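Local coordinates for protein Non-reducing end beta-L-arabinofuranosidase (Bacteroides thetaiotaomicron, PDB 5MQO) that probably hydrolyses glycosidic bonds in plant pectin, as a family GH127 glycoside hydrolase of a gut bacterium, at residues T26-S29 and Y33-M36; A136-G141 and T221-H226; S610-N615 and R675-Y680. All coordinates share one frame; numbering follows the deposited sequence.

The three contacts follow one another along the chain and do not touch; contact 1 lies about 28 Å from contact 2 and 42 Å from contact 3, centre to centre. Contacts 1 and 3 are buried, whereas contact 2 lies nearer the surface, on the other side of the chain's centre from contact 3. They hold different elements: contact 1 folds an N-terminal loop onto itself against helices, contact 2 sets an interhelical loop on helix 212-230 of the catalytic domain, and contact 3 joins a loop to strand 670-678 of the C-terminal domain. Contact 1 is apolar, contact 2 braces its own loop with a salt bridge, and contact 3 is joined by a backbone hydrogen bond and a loose salt bridge.

Contact 1 (T26-S29 and Y33-M36); sequences TDMS and YAKM
Met-28 and Ala-34 meet through methyl groups, and together they bury most of the surface between 26-29 and 33-36. The Met-28 chain runs extended as far as SD and then bends at its last torsion (chi3 41°), which brings CE up to Ala-34. CE approaches Ala-34 CB to 3.2 Å, a spacing so tight that its exact value is doubtful. The root of the same side chain also takes part: Met-28 CB lies 3.8 Å from Ala-34 CB, so the alanine methyl meets both ends of the methionine. Ala-34 CB is further flanked by the carbonyl O of Met-28 at 3.7 Å. Met-36 contributes backbone, its O standing 3.9 Å from Met-28 CB while its own side chain starts away from 26-29. One residue before Met-28, Asp-27 OD1 accepts from Ser-29 N at 3.2 Å, an Asx turn in which the donor stands above the carboxylate plane. The fold-back lies in the loop leading into strand 37-38. Met-28 also packs on Glu-397 and Val-398 of helix 382-399 and on Arg-253 of helix 243-255, while the backbones of Lys-35 and Met-36 bond to that of Glu-397.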
# COMPACT_ATOMS: atom_id res chain seq x y z
N THR A 26 -12.21 -2.26 -6.64
CA THR A 26 -12.01 -1.96 -8.06
C THR A 26 -12.40 -3.12 -8.98
O THR A 26 -11.92 -4.25 -8.85
CB THR A 26 -10.58 -1.47 -8.39
OG1 THR A 26 -9.61 -2.26 -7.72
CG2 THR A 26 -10.44 -0.02 -7.93
N ASP A 27 -13.22 -2.78 -9.96
CA ASP A 27 -13.89 -3.73 -10.75
C ASP A 27 -13.38 -3.81 -12.19
O ASP A 27 -13.96 -3.20 -13.08
CB ASP A 27 -15.35 -3.34 -10.73
CG ASP A 27 -16.22 -4.34 -11.38
OD1 ASP A 27 -15.77 -5.49 -11.54
OD2 ASP A 27 -17.36 -3.95 -11.72
N MET A 28 -12.34 -4.61 -12.41
CA MET A 28 -11.85 -4.93 -13.76
C MET A 28 -12.60 -6.13 -14.40
O MET A 28 -12.15 -6.74 -15.37
CB MET A 28 -10.33 -5.18 -13.73
CG MET A 28 -9.57 -3.95 -13.27
SD MET A 28 -7.77 -3.91 -13.28
CE MET A 28 -7.44 -4.71 -14.81
N SER A 29 -13.79 -6.44 -13.90
CA SER A 29 -14.52 -7.62 -14.32
C SER A 29 -14.97 -7.59 -15.79
O SER A 29 -15.06 -8.63 -16.40
CB SER A 29 -15.71 -7.82 -13.39
OG SER A 29 -16.61 -6.74 -13.52
N TYR A 33 -8.67 -6.17 -21.31
CA TYR A 33 -7.29 -6.65 -21.21
C TYR A 33 -6.88 -6.83 -19.75
O TYR A 33 -5.72 -6.71 -19.39
CB TYR A 33 -6.34 -5.66 -21.90
CG TYR A 33 -6.77 -5.30 -23.30
CD1 TYR A 33 -7.67 -4.24 -23.53
CD2 TYR A 33 -6.30 -6.02 -24.41
CE1 TYR A 33 -8.08 -3.91 -24.82
CE2 TYR A 33 -6.70 -5.69 -25.70
CZ TYR A 33 -7.59 -4.64 -25.89
OH TYR A 33 -7.98 -4.34 -27.15
N ALA A 34 -7.85 -7.11 -18.90
CA ALA A 34 -7.56 -7.52 -17.55
C ALA A 34 -7.48 -9.04 -17.60
O ALA A 34 -8.00 -9.65 -18.53
CB ALA A 34 -8.68 -7.09 -16.63
N LYS A 35 -6.83 -9.62 -16.60
CA LYS A 35 -6.74 -11.06 -16.43
C LYS A 35 -7.39 -11.56 -15.15
O LYS A 35 -7.83 -12.71 -15.08
CB LYS A 35 -5.28 -11.49 -16.49
CG LYS A 35 -4.57 -10.89 -17.70
CD LYS A 35 -3.51 -11.79 -18.31
CE LYS A 35 -3.60 -11.72 -19.83
NZ LYS A 35 -2.71 -12.75 -20.42
N MET A 36 -7.38 -10.71 -14.14
CA MET A 36 -8.07 -10.95 -12.88
C MET A 36 -8.90 -9.75 -12.50
O MET A 36 -8.65 -8.64 -12.97
CB MET A 36 -7.06 -11.12 -11.77
CG MET A 36 -6.04 -12.20 -12.00
SD MET A 36 -4.83 -11.96 -10.70
CE MET A 36 -3.82 -13.42 -10.90

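Contact 2 (A136-G141 and T221-H226); sequences AQRADG and TDFLCH
Asp-140, whose side chain runs alongside the ring of Phe-223, has its OD1 held by two donors: Arg-138 NE at 3.0 Å and, weakly, the backbone N of Tyr-142. The other carboxylate oxygen, OD2, receives Arg-138 NH2 at 2.8 Å on its syn lone pair, with a fairly straight N-H...O angle of 160°. Arg-138 thus grips the aspartate side-on, one nitrogen to each oxygen, and this salt bridge inside the loop is likely to hold the carboxylate in a fixed rotation. The pair comes to Phe-223 at CE1: OD2 of Asp-140 lies 4.1 Å from CE1, and NH2 of Arg-138 comes obliquely to 4.2 Å from the same atom. Carboxylate and ring planes are turned 50° against each other.

Closer in, the backbone does the touching. The carbonyl O of Asp-140 sits at the ring edge, near the ring plane, and reaches Phe-223 CB at 3.3 Å. With CG of Phe-223 anti to its backbone N (chi1 -179°), the ring extends from the helix beside this carbonyl. Gly-141 follows at a positive phi, its C 4.1 Å from Phe-223 CB, where a beta carbon would crowd the phenylalanine CB. Gln-137 braces the turn from within, NE2 donating to Gly-141 O at 3.1 Å in the plane of its amide; the same nitrogen also bonds Ala-216 O. Tyr-142 meets the Phe-223 ring edge-to-face, and Leu-194 of helix 192-208 packs on it too. The turn leaving helix 120-136 is thereby seated on helix 212-230, a loop-on-helix contact in the helical catalytic domain, consistent with the (alpha/alpha)6 barrel of GH127 enzymes.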
# COMPACT_ATOMS: atom_id res chain seq x y z
N ALA A 136 -26.33 20.14 -1.17
CA ALA A 136 -25.33 21.11 -1.61
C ALA A 136 -24.94 21.11 -3.10
O ALA A 136 -24.27 22.03 -3.55
CB ALA A 136 -24.08 20.94 -0.78
N GLN A 137 -25.31 20.09 -3.86
CA GLN A 137 -24.85 19.97 -5.25
C GLN A 137 -25.72 20.79 -6.21
O GLN A 137 -26.93 20.80 -6.05
CB GLN A 137 -24.87 18.50 -5.66
CG GLN A 137 -24.13 18.18 -6.95
CD GLN A 137 -24.09 16.70 -7.25
OE1 GLN A 137 -24.97 15.96 -6.86
NE2 GLN A 137 -23.05 16.26 -7.94
N ARG A 138 -25.13 21.43 -7.22
CA ARG A 138 -25.95 22.07 -8.29
C ARG A 138 -26.58 21.04 -9.27
O ARG A 138 -26.42 19.83 -9.12
CB ARG A 138 -25.13 23.11 -9.05
CG ARG A 138 -24.54 24.20 -8.17
CD ARG A 138 -24.14 25.42 -8.99
NE ARG A 138 -23.25 25.14 -10.15
CZ ARG A 138 -22.08 25.73 -10.40
NH1 ARG A 138 -21.56 26.67 -9.61
NH2 ARG A 138 -21.42 25.39 -11.50
N ALA A 139 -27.31 21.53 -10.26
CA ALA A 139 -27.83 20.65 -11.32
C ALA A 139 -26.69 20.14 -12.21
O ALA A 139 -26.67 18.97 -12.59
CB ALA A 139 -28.87 21.39 -12.16
N ASP A 140 -25.74 21.04 -12.52
CA ASP A 140 -24.60 20.72 -13.38
C ASP A 140 -23.51 19.86 -12.71
O ASP A 140 -22.54 19.45 -13.38
CB ASP A 140 -24.01 22.00 -14.05
CG ASP A 140 -23.26 22.93 -13.07
OD1 ASP A 140 -23.17 22.67 -11.85
OD2 ASP A 140 -22.74 23.96 -13.55
N GLY A 141 -23.66 19.58 -11.41
CA GLY A 141 -22.79 18.63 -10.71
C GLY A 141 -21.78 19.25 -9.77
O GLY A 141 -21.22 18.55 -8.94
N THR A 221 -18.79 13.84 -12.00
CA THR A 221 -17.99 13.34 -13.10
C THR A 221 -18.32 14.09 -14.39
O THR A 221 -17.40 14.50 -15.12
CB THR A 221 -18.23 11.82 -13.27
OG1 THR A 221 -17.95 11.15 -12.03
CG2 THR A 221 -17.39 11.23 -14.40
N ASP A 222 -19.61 14.27 -14.67
CA ASP A 222 -20.06 15.02 -15.88
C ASP A 222 -19.55 16.46 -15.85
O ASP A 222 -19.14 17.03 -16.88
CB ASP A 222 -21.58 14.98 -16.04
CG ASP A 222 -22.10 13.58 -16.43
OD1 ASP A 222 -21.43 12.85 -17.19
OD2 ASP A 222 -23.21 13.19 -16.00
N PHE A 223 -19.55 17.03 -14.65
CA PHE A 223 -19.00 18.35 -14.46
C PHE A 223 -17.50 18.43 -14.81
O PHE A 223 -17.08 19.36 -15.49
CB PHE A 223 -19.27 18.87 -13.05
CG PHE A 223 -18.73 20.24 -12.84
CD1 PHE A 223 -19.38 21.33 -13.41
CD2 PHE A 223 -17.53 20.43 -12.18
CE1 PHE A 223 -18.84 22.59 -13.30
CE2 PHE A 223 -17.00 21.70 -12.06
CZ PHE A 223 -17.65 22.78 -12.62
N LEU A 224 -16.70 17.48 -14.34
CA LEU A 224 -15.30 17.40 -14.74
C LEU A 224 -15.15 17.26 -16.25
O LEU A 224 -14.27 17.89 -16.83
CB LEU A 224 -14.59 16.23 -14.11
CG LEU A 224 -14.45 16.14 -12.60
CD1 LEU A 224 -13.55 14.96 -12.27
CD2 LEU A 224 -13.87 17.44 -12.05
N CYS A 225 -15.96 16.42 -16.90
CA CYS A 225 -15.83 16.28 -18.36
C CYS A 225 -16.03 17.63 -19.06
O CYS A 225 -15.34 17.95 -20.03
CB CYS A 225 -16.81 15.24 -18.93
SG CYS A 225 -16.66 13.59 -18.20
N HIS A 226 -16.96 18.43 -18.55
CA HIS A 226 -17.19 19.77 -19.06
C HIS A 226 -15.99 20.66 -18.75
O HIS A 226 -15.50 21.39 -19.61
CB HIS A 226 -18.47 20.35 -18.46
CG HIS A 226 -18.83 21.71 -18.99
ND1 HIS A 226 -19.27 21.91 -20.29
CD2 HIS A 226 -18.81 22.93 -18.40
CE1 HIS A 226 -19.51 23.19 -20.47
NE2 HIS A 226 -19.24 23.83 -19.34

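Contact 3 (S610-N615 and R675-Y680); sequences SMDIAN and RLIPYY
Asp-612 and Arg-675 bring their side chains together at a slant, with carboxylate and guanidinium planes 66° apart. The two flat groups therefore do not pair side-on. OD1 of Asp-612 stands 3.3 Å from Arg-675 NE, a salt bridge whose hydrogen bond is weak and strongly bent, and lies obliquely to the guanidinium. Arg-675 reaches it by a chain that is extended at first and then bends at chi3 (67°), which brings NE to the aspartate's OD1. The firmer polar partner of OD1 lies outside the two segments: Arg-685, whose NH2 makes a second salt bridge to the same oxygen. Asp-612 CG stands beside its own backbone N, anti to the carbonyl carbon (chi1 -65°), and its side chain is laid against the strand. Its OD2 comes to 3.6 Å from Ile-677 CG2, and these two side chains cross at about a right angle.

The backbones join as well. Arg-675 N donates to Asp-612 O at 3.1 Å, meeting it in the carbonyl plane. The backbone bond of Ala-614 with Asp-673 and that of Ile-677 with Cys-607 lie to either side, so the loop after strand 604-609 keeps hold of strand 670-678, the antiparallel partner of that strand in the C-terminal domain. Losing the Asp-612 carboxylate to an alanine would probably leave the charges of Arg-675 and Arg-685 without the acid they share. One buried acid between two arginines is thus likely to stay ionised, its negative charge balanced chiefly by Arg-685 and more loosely by Arg-675.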
# COMPACT_ATOMS: atom_id res chain seq x y z
N SER A 610 15.69 1.95 20.58
CA SER A 610 16.69 2.11 21.65
C SER A 610 16.26 1.49 22.95
O SER A 610 17.09 0.96 23.66
CB SER A 610 17.07 3.58 21.88
OG SER A 610 15.93 4.44 21.81
N MET A 611 14.96 1.50 23.24
CA MET A 611 14.42 0.85 24.45
C MET A 611 14.48 -0.71 24.46
O MET A 611 14.20 -1.28 25.50
CB MET A 611 13.00 1.36 24.78
CG MET A 611 11.85 1.01 23.83
SD MET A 611 11.70 2.06 22.36
CE MET A 611 11.27 3.69 23.00
N ASP A 612 14.80 -1.37 23.34
CA ASP A 612 14.99 -2.84 23.30
C ASP A 612 16.47 -3.25 23.32
O ASP A 612 16.80 -4.35 22.93
CB ASP A 612 14.39 -3.46 22.01
CG ASP A 612 12.87 -3.34 21.90
OD1 ASP A 612 12.18 -3.55 22.91
OD2 ASP A 612 12.39 -3.08 20.75
N ILE A 613 17.36 -2.36 23.72
CA ILE A 613 18.79 -2.70 23.84
C ILE A 613 19.05 -2.84 25.33
O ILE A 613 18.81 -1.89 26.08
CB ILE A 613 19.70 -1.57 23.27
CG1 ILE A 613 19.32 -1.28 21.80
CG2 ILE A 613 21.19 -1.93 23.44
CD1 ILE A 613 19.95 -0.03 21.23
N ALA A 614 19.56 -3.98 25.76
CA ALA A 614 19.86 -4.15 27.19
C ALA A 614 20.92 -3.12 27.64
O ALA A 614 21.82 -2.80 26.87
CB ALA A 614 20.31 -5.57 27.49
N ASN A 615 20.77 -2.61 28.86
CA ASN A 615 21.76 -1.71 29.54
C ASN A 615 21.88 -0.34 28.89
O ASN A 615 22.95 0.28 28.96
CB ASN A 615 23.18 -2.33 29.65
CG ASN A 615 23.17 -3.77 30.15
OD1 ASN A 615 22.28 -4.19 30.92
ND2 ASN A 615 24.16 -4.55 29.70
N ARG A 675 16.56 -6.86 21.11
CA ARG A 675 15.30 -7.38 20.64
C ARG A 675 14.85 -6.54 19.44
O ARG A 675 14.81 -5.30 19.52
CB ARG A 675 14.32 -7.35 21.80
CG ARG A 675 12.89 -7.47 21.38
CD ARG A 675 11.99 -7.83 22.54
NE ARG A 675 11.89 -6.79 23.56
CZ ARG A 675 10.88 -6.70 24.42
NH1 ARG A 675 9.85 -7.57 24.39
NH2 ARG A 675 10.87 -5.72 25.32
N LEU A 676 14.54 -7.21 18.33
CA LEU A 676 13.97 -6.54 17.14
C LEU A 676 12.45 -6.63 17.15
O LEU A 676 11.90 -7.64 17.57
CB LEU A 676 14.51 -7.18 15.87
CG LEU A 676 16.05 -7.20 15.77
CD1 LEU A 676 16.53 -7.72 14.42
CD2 LEU A 676 16.63 -5.82 16.00
N ILE A 677 11.78 -5.55 16.74
CA ILE A 677 10.31 -5.57 16.56
C ILE A 677 9.97 -5.19 15.13
O ILE A 677 10.83 -4.65 14.41
CB ILE A 677 9.55 -4.63 17.54
CG1 ILE A 677 9.86 -3.16 17.27
CG2 ILE A 677 9.85 -4.99 18.99
CD1 ILE A 677 8.81 -2.22 17.84
N PRO A 678 8.74 -5.45 14.70
CA PRO A 678 8.38 -5.10 13.33
C PRO A 678 8.40 -3.60 13.12
O PRO A 678 8.02 -2.85 14.02
CB PRO A 678 6.95 -5.63 13.19
CG PRO A 678 6.86 -6.71 14.21
CD PRO A 678 7.62 -6.13 15.36
N TYR A 679 8.88 -3.18 11.96
CA TYR A 679 8.95 -1.77 11.64
C TYR A 679 7.62 -1.11 11.84
O TYR A 679 7.57 -0.08 12.49
CB TYR A 679 9.42 -1.57 10.21
CG TYR A 679 9.43 -0.16 9.71
CD1 TYR A 679 10.41 0.76 10.14
CD2 TYR A 679 8.51 0.25 8.77
CE1 TYR A 679 10.43 2.07 9.65
CE2 TYR A 679 8.53 1.55 8.26
CZ TYR A 679 9.48 2.45 8.69
OH TYR A 679 9.46 3.72 8.17
N TYR A 680 6.54 -1.73 11.33
CA TYR A 680 5.24 -1.08 11.38
C TYR A 680 4.89 -0.66 12.81
O TYR A 680 4.31 0.40 13.00
CB TYR A 680 4.14 -1.96 10.79
CG TYR A 680 3.58 -3.01 11.72
CD1 TYR A 680 2.54 -2.72 12.57
CD2 TYR A 680 4.10 -4.30 11.73
CE1 TYR A 680 2.04 -3.69 13.42
CE2 TYR A 680 3.60 -5.27 12.59
CZ TYR A 680 2.59 -4.95 13.43
OH TYR A 680 2.11 -5.91 14.25